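DyP-type peroxidase (PDB 4GS1) probably uses haem and hydrogen peroxide to oxidise dyes and related substrates. Local coordinates at residues R63-L77 / I109-A121. Sequence-based numbering, arbitrary orientation.
Sequences RAEPAAAREGAATAL and IGIGGSLLEAMDA
In the N-terminal ferredoxin-like domain of this peroxidase, helix 66-90 packs on strand 106-111 of the antiparallel sheet and on the short helix 113-118 that follows it. The axes of segments 66-77 and 113-118 are inclined at 137° and come within 9.5 Å. Small residues line the long helix here. Ala69 CB lies 3.6 Å from Ala118 O, and Ala73 CB meets both methyls of Leu115. Met119 completes this apolar layer: its CG is anti to the carbonyl carbon (chi1 -61°), and the extended next bond carries SD against Arg70 CA and Ala73 CB. Nearer the sheet, Leu77 reaches down with both methyls. CD2 touches Ile109 CG2 at 3.5 Å, and CD1 meets Ile111 CD1.

Just before the long helix, Arg63 lays its guanidinium flat over Ala118, whose CB sits 4.0 Å above its plane. The chain reaches there because it is extended from CG to NE. Arg63 NE forms a salt bridge with Asp148, which also accepts a bond from Ser114 OG. An alanine in place of Arg63 would probably uncover the Ala118 methyl and leave Asp148 without this charged mate.

The polar ends of the interface are joined by water. One water donates to both Arg63 O and Ala118 O. Arg70 instead bends at chi3 toward the end of the short helix, where Asp120 has positive phi in a Schellman motif. Arg70 NH1 bonds to Val393 O near the C-terminus. Two further waters link Arg70 NE and NH2 to one acceptor, Met119 O, each donating to that oxygen over 2.8 Å.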
loop_
_atom_site.group_PDB
_atom_site.type_symbol
_atom_site.label_atom_id
_atom_site.label_comp_id
_atom_site.label_asym_id
_atom_site.label_seq_id
_atom_site.Cartn_x
_atom_site.Cartn_y
_atom_site.Cartn_z
ATOM N N ARG B 63 -24.050 -13.963 -16.627
ATOM C CA ARG B 63 -24.519 -14.179 -15.262
ATOM C C ARG B 63 -26.034 -14.411 -15.178
ATOM O O ARG B 63 -26.507 -15.134 -14.302
ATOM C CB ARG B 63 -24.115 -13.007 -14.360
ATOM C CG ARG B 63 -24.229 -13.340 -12.874
ATOM C CD ARG B 63 -23.951 -12.151 -11.963
ATOM N NE ARG B 63 -23.864 -12.598 -10.573
ATOM C CZ ARG B 63 -24.916 -12.890 -9.814
ATOM N NH1 ARG B 63 -26.146 -12.765 -10.297
ATOM N NH2 ARG B 63 -24.743 -13.303 -8.565
ATOM N N ALA B 64 -26.790 -13.813 -16.099
ATOM C CA ALA B 64 -28.256 -13.856 -16.035
ATOM C C ALA B 64 -28.879 -15.157 -16.548
ATOM O O ALA B 64 -30.094 -15.342 -16.469
ATOM C CB ALA B 64 -28.854 -12.666 -16.770
ATOM N N GLU B 65 -28.054 -16.053 -17.077
ATOM C CA GLU B 65 -28.539 -17.339 -17.566
ATOM C C GLU B 65 -27.688 -18.454 -16.960
ATOM O O GLU B 65 -26.469 -18.460 -17.126
ATOM C CB GLU B 65 -28.482 -17.372 -19.095
ATOM C CG GLU B 65 -29.393 -18.400 -19.734
ATOM C CD GLU B 65 -28.702 -19.728 -19.973
ATOM O OE1 GLU B 65 -27.800 -19.783 -20.843
ATOM O OE2 GLU B 65 -29.061 -20.716 -19.291
ATOM N N PRO B 66 -28.332 -19.398 -16.248
ATOM C CA PRO B 66 -27.632 -20.432 -15.467
ATOM C C PRO B 66 -26.575 -21.213 -16.250
ATOM O O PRO B 66 -25.477 -21.405 -15.734
ATOM C CB PRO B 66 -28.766 -21.364 -15.022
ATOM C CG PRO B 66 -29.970 -20.472 -14.966
ATOM C CD PRO B 66 -29.797 -19.493 -16.100
ATOM N N ALA B 67 -26.892 -21.653 -17.464
ATOM C CA ALA B 67 -25.919 -22.387 -18.270
ATOM C C ALA B 67 -24.708 -21.515 -18.612
ATOM O O ALA B 67 -23.563 -21.967 -18.532
ATOM C CB ALA B 67 -26.570 -22.928 -19.538
ATOM N N ALA B 68 -24.960 -20.268 -18.991
ATOM C CA ALA B 68 -23.878 -19.333 -19.299
ATOM C C ALA B 68 -23.049 -19.000 -18.063
ATOM O O ALA B 68 -21.837 -18.790 -18.159
ATOM C CB ALA B 68 -24.434 -18.058 -19.918
ATOM N N ALA B 69 -23.709 -18.926 -16.908
ATOM C CA ALA B 69 -23.026 -18.606 -15.658
ATOM C C ALA B 69 -22.100 -19.751 -15.257
ATOM O O ALA B 69 -20.984 -19.532 -14.786
ATOM C CB ALA B 69 -24.041 -18.305 -14.552
ATOM N N ARG B 70 -22.571 -20.981 -15.442
ATOM C CA ARG B 70 -21.750 -22.151 -15.165
ATOM C C ARG B 70 -20.541 -22.189 -16.095
ATOM O O ARG B 70 -19.426 -22.480 -15.661
ATOM C CB ARG B 70 -22.586 -23.427 -15.315
ATOM C CG ARG B 70 -21.838 -24.705 -14.976
ATOM C CD ARG B 70 -22.748 -25.925 -15.081
ATOM N NE ARG B 70 -23.760 -25.959 -14.025
ATOM C CZ ARG B 70 -23.582 -26.523 -12.833
ATOM N NH1 ARG B 70 -22.429 -27.107 -12.529
ATOM N NH2 ARG B 70 -24.565 -26.505 -11.940
ATOM N N GLU B 71 -20.765 -21.888 -17.373
ATOM C CA GLU B 71 -19.677 -21.837 -18.345
ATOM C C GLU B 71 -18.699 -20.719 -17.996
ATOM O O GLU B 71 -17.481 -20.895 -18.103
ATOM C CB GLU B 71 -20.222 -21.639 -19.760
ATOM C CG GLU B 71 -19.216 -21.961 -20.848
ATOM C CD GLU B 71 -18.724 -23.394 -20.772
ATOM O OE1 GLU B 71 -19.543 -24.292 -20.474
ATOM O OE2 GLU B 71 -17.517 -23.621 -20.997
ATOM N N GLY B 72 -19.233 -19.575 -17.572
ATOM C CA GLY B 72 -18.399 -18.452 -17.166
ATOM C C GLY B 72 -17.547 -18.766 -15.949
ATOM O O GLY B 72 -16.361 -18.427 -15.890
ATOM N N ALA B 73 -18.160 -19.407 -14.963
ATOM C CA ALA B 73 -17.441 -19.832 -13.769
ATOM C C ALA B 73 -16.296 -20.778 -14.131
ATOM O O ALA B 73 -15.173 -20.613 -13.650
ATOM C CB ALA B 73 -18.396 -20.508 -12.798
ATOM N N ALA B 74 -16.586 -21.771 -14.972
ATOM C CA ALA B 74 -15.566 -22.712 -15.423
ATOM C C ALA B 74 -14.388 -21.989 -16.058
ATOM O O ALA B 74 -13.233 -22.281 -15.751
ATOM C CB ALA B 74 -16.161 -23.700 -16.407
ATOM N N THR B 75 -14.689 -21.048 -16.951
ATOM C CA THR B 75 -13.662 -20.276 -17.647
ATOM C C THR B 75 -12.767 -19.512 -16.675
ATOM O O THR B 75 -11.538 -19.573 -16.765
ATOM C CB THR B 75 -14.294 -19.264 -18.621
ATOM O OG1 THR B 75 -14.951 -19.970 -19.680
ATOM C CG2 THR B 75 -13.234 -18.355 -19.211
ATOM N N ALA B 76 -13.385 -18.791 -15.746
ATOM C CA ALA B 76 -12.623 -17.971 -14.812
ATOM C C ALA B 76 -11.775 -18.829 -13.881
ATOM O O ALA B 76 -10.577 -18.580 -13.705
ATOM C CB ALA B 76 -13.560 -17.080 -14.003
ATOM N N LEU B 77 -12.400 -19.827 -13.269
ATOM C CA LEU B 77 -11.701 -20.670 -12.298
ATOM C C LEU B 77 -10.525 -21.437 -12.918
ATOM O O LEU B 77 -9.445 -21.520 -12.318
ATOM C CB LEU B 77 -12.683 -21.626 -11.610
ATOM C CG LEU B 77 -13.720 -20.975 -10.682
ATOM C CD1 LEU B 77 -14.834 -21.951 -10.361
ATOM C CD2 LEU B 77 -13.085 -20.485 -9.386
ATOM N N ILE B 109 -7.883 -19.170 -4.502
ATOM C CA ILE B 109 -9.078 -18.995 -5.324
ATOM C C ILE B 109 -10.343 -19.389 -4.552
ATOM O O ILE B 109 -10.434 -20.495 -4.015
ATOM C CB ILE B 109 -8.992 -19.841 -6.630
ATOM C CG1 ILE B 109 -7.750 -19.463 -7.451
ATOM C CG2 ILE B 109 -10.239 -19.665 -7.459
ATOM C CD1 ILE B 109 -7.475 -20.437 -8.623
ATOM N N GLY B 110 -11.322 -18.491 -4.492
ATOM C CA GLY B 110 -12.530 -18.770 -3.726
ATOM C C GLY B 110 -13.822 -18.506 -4.469
ATOM O O GLY B 110 -13.837 -17.828 -5.507
ATOM N N ILE B 111 -14.917 -19.014 -3.902
ATOM C CA ILE B 111 -16.220 -19.034 -4.559
ATOM C C ILE B 111 -17.298 -18.541 -3.598
ATOM O O ILE B 111 -17.362 -18.981 -2.447
ATOM C CB ILE B 111 -16.548 -20.479 -4.994
ATOM C CG1 ILE B 111 -15.642 -20.896 -6.157
ATOM C CG2 ILE B 111 -18.026 -20.630 -5.378
ATOM C CD1 ILE B 111 -15.614 -22.403 -6.400
ATOM N N GLY B 112 -18.140 -17.620 -4.061
ATOM C CA GLY B 112 -19.196 -17.078 -3.220
ATOM C C GLY B 112 -20.511 -17.813 -3.377
ATOM O O GLY B 112 -20.769 -18.417 -4.416
ATOM N N GLY B 113 -21.359 -17.757 -2.352
ATOM C CA GLY B 113 -22.674 -18.373 -2.443
ATOM C C GLY B 113 -23.486 -17.869 -3.627
ATOM O O GLY B 113 -24.234 -18.626 -4.241
ATOM N N SER B 114 -23.338 -16.589 -3.954
ATOM C CA SER B 114 -24.091 -16.000 -5.068
ATOM C C SER B 114 -23.734 -16.605 -6.430
ATOM O O SER B 114 -24.529 -16.532 -7.370
ATOM C CB SER B 114 -23.905 -14.483 -5.094
ATOM O OG SER B 114 -22.527 -14.149 -5.184
ATOM N N LEU B 115 -22.545 -17.193 -6.543
ATOM C CA LEU B 115 -22.175 -17.899 -7.769
ATOM C C LEU B 115 -23.082 -19.103 -7.951
ATOM O O LEU B 115 -23.570 -19.372 -9.054
ATOM C CB LEU B 115 -20.710 -18.359 -7.732
ATOM C CG LEU B 115 -20.240 -19.015 -9.039
ATOM C CD1 LEU B 115 -19.960 -17.961 -10.106
ATOM C CD2 LEU B 115 -19.022 -19.890 -8.835
ATOM N N LEU B 116 -23.303 -19.838 -6.866
ATOM C CA LEU B 116 -24.143 -21.029 -6.936
ATOM C C LEU B 116 -25.578 -20.640 -7.260
ATOM O O LEU B 116 -26.264 -21.342 -8.010
ATOM C CB LEU B 116 -24.053 -21.847 -5.639
ATOM C CG LEU B 116 -22.805 -22.729 -5.497
ATOM C CD1 LEU B 116 -21.535 -21.917 -5.176
ATOM C CD2 LEU B 116 -23.028 -23.785 -4.435
ATOM N N GLU B 117 -26.028 -19.508 -6.727
ATOM C CA GLU B 117 -27.367 -19.016 -7.059
ATOM C C GLU B 117 -27.487 -18.687 -8.553
ATOM O O GLU B 117 -28.463 -19.063 -9.203
ATOM C CB GLU B 117 -27.753 -17.806 -6.195
ATOM C CG GLU B 117 -27.844 -18.113 -4.696
ATOM C CD GLU B 117 -28.711 -19.336 -4.380
ATOM O OE1 GLU B 117 -29.751 -19.529 -5.051
ATOM O OE2 GLU B 117 -28.350 -20.110 -3.459
ATOM N N ALA B 118 -26.483 -18.003 -9.100
ATOM C CA ALA B 118 -26.481 -17.671 -10.527
ATOM C C ALA B 118 -26.463 -18.916 -11.416
ATOM O O ALA B 118 -26.989 -18.894 -12.526
ATOM C CB ALA B 118 -25.301 -16.770 -10.863
ATOM N N MET B 119 -25.841 -19.991 -10.935
ATOM C CA MET B 119 -25.783 -21.238 -11.699
ATOM C C MET B 119 -27.013 -22.112 -11.470
ATOM O O MET B 119 -27.070 -23.232 -11.980
ATOM C CB MET B 119 -24.525 -22.043 -11.345
ATOM C CG MET B 119 -23.218 -21.331 -11.631
ATOM S SD MET B 119 -21.750 -22.335 -11.293
ATOM C CE MET B 119 -21.924 -22.659 -9.543
ATOM N N ASP B 120 -27.984 -21.603 -10.707
ATOM C CA ASP B 120 -29.176 -22.376 -10.337
ATOM C C ASP B 120 -28.727 -23.688 -9.697
ATOM O O ASP B 120 -29.176 -24.774 -10.069
ATOM C CB ASP B 120 -30.077 -22.619 -11.561
ATOM C CG ASP B 120 -31.450 -23.167 -11.192
ATOM O OD1 ASP B 120 -31.940 -22.895 -10.074
ATOM O OD2 ASP B 120 -32.048 -23.873 -12.032
ATOM N N ALA B 121 -27.823 -23.570 -8.729
ATOM C CA ALA B 121 -27.219 -24.733 -8.090
ATOM C C ALA B 121 -27.313 -24.685 -6.570
ATOM O O ALA B 121 -26.368 -25.059 -5.871
ATOM C CB ALA B 121 -25.768 -24.873 -8.525
HETATM O O HOH W 1 -28.398 -16.989 -13.745
HETATM O O HOH W 2 -26.975 -14.226 -7.255
HETATM O O HOH W 3 -26.041 -24.381 -14.284
HETATM O O HOH W 4 -27.160 -25.970 -12.741
#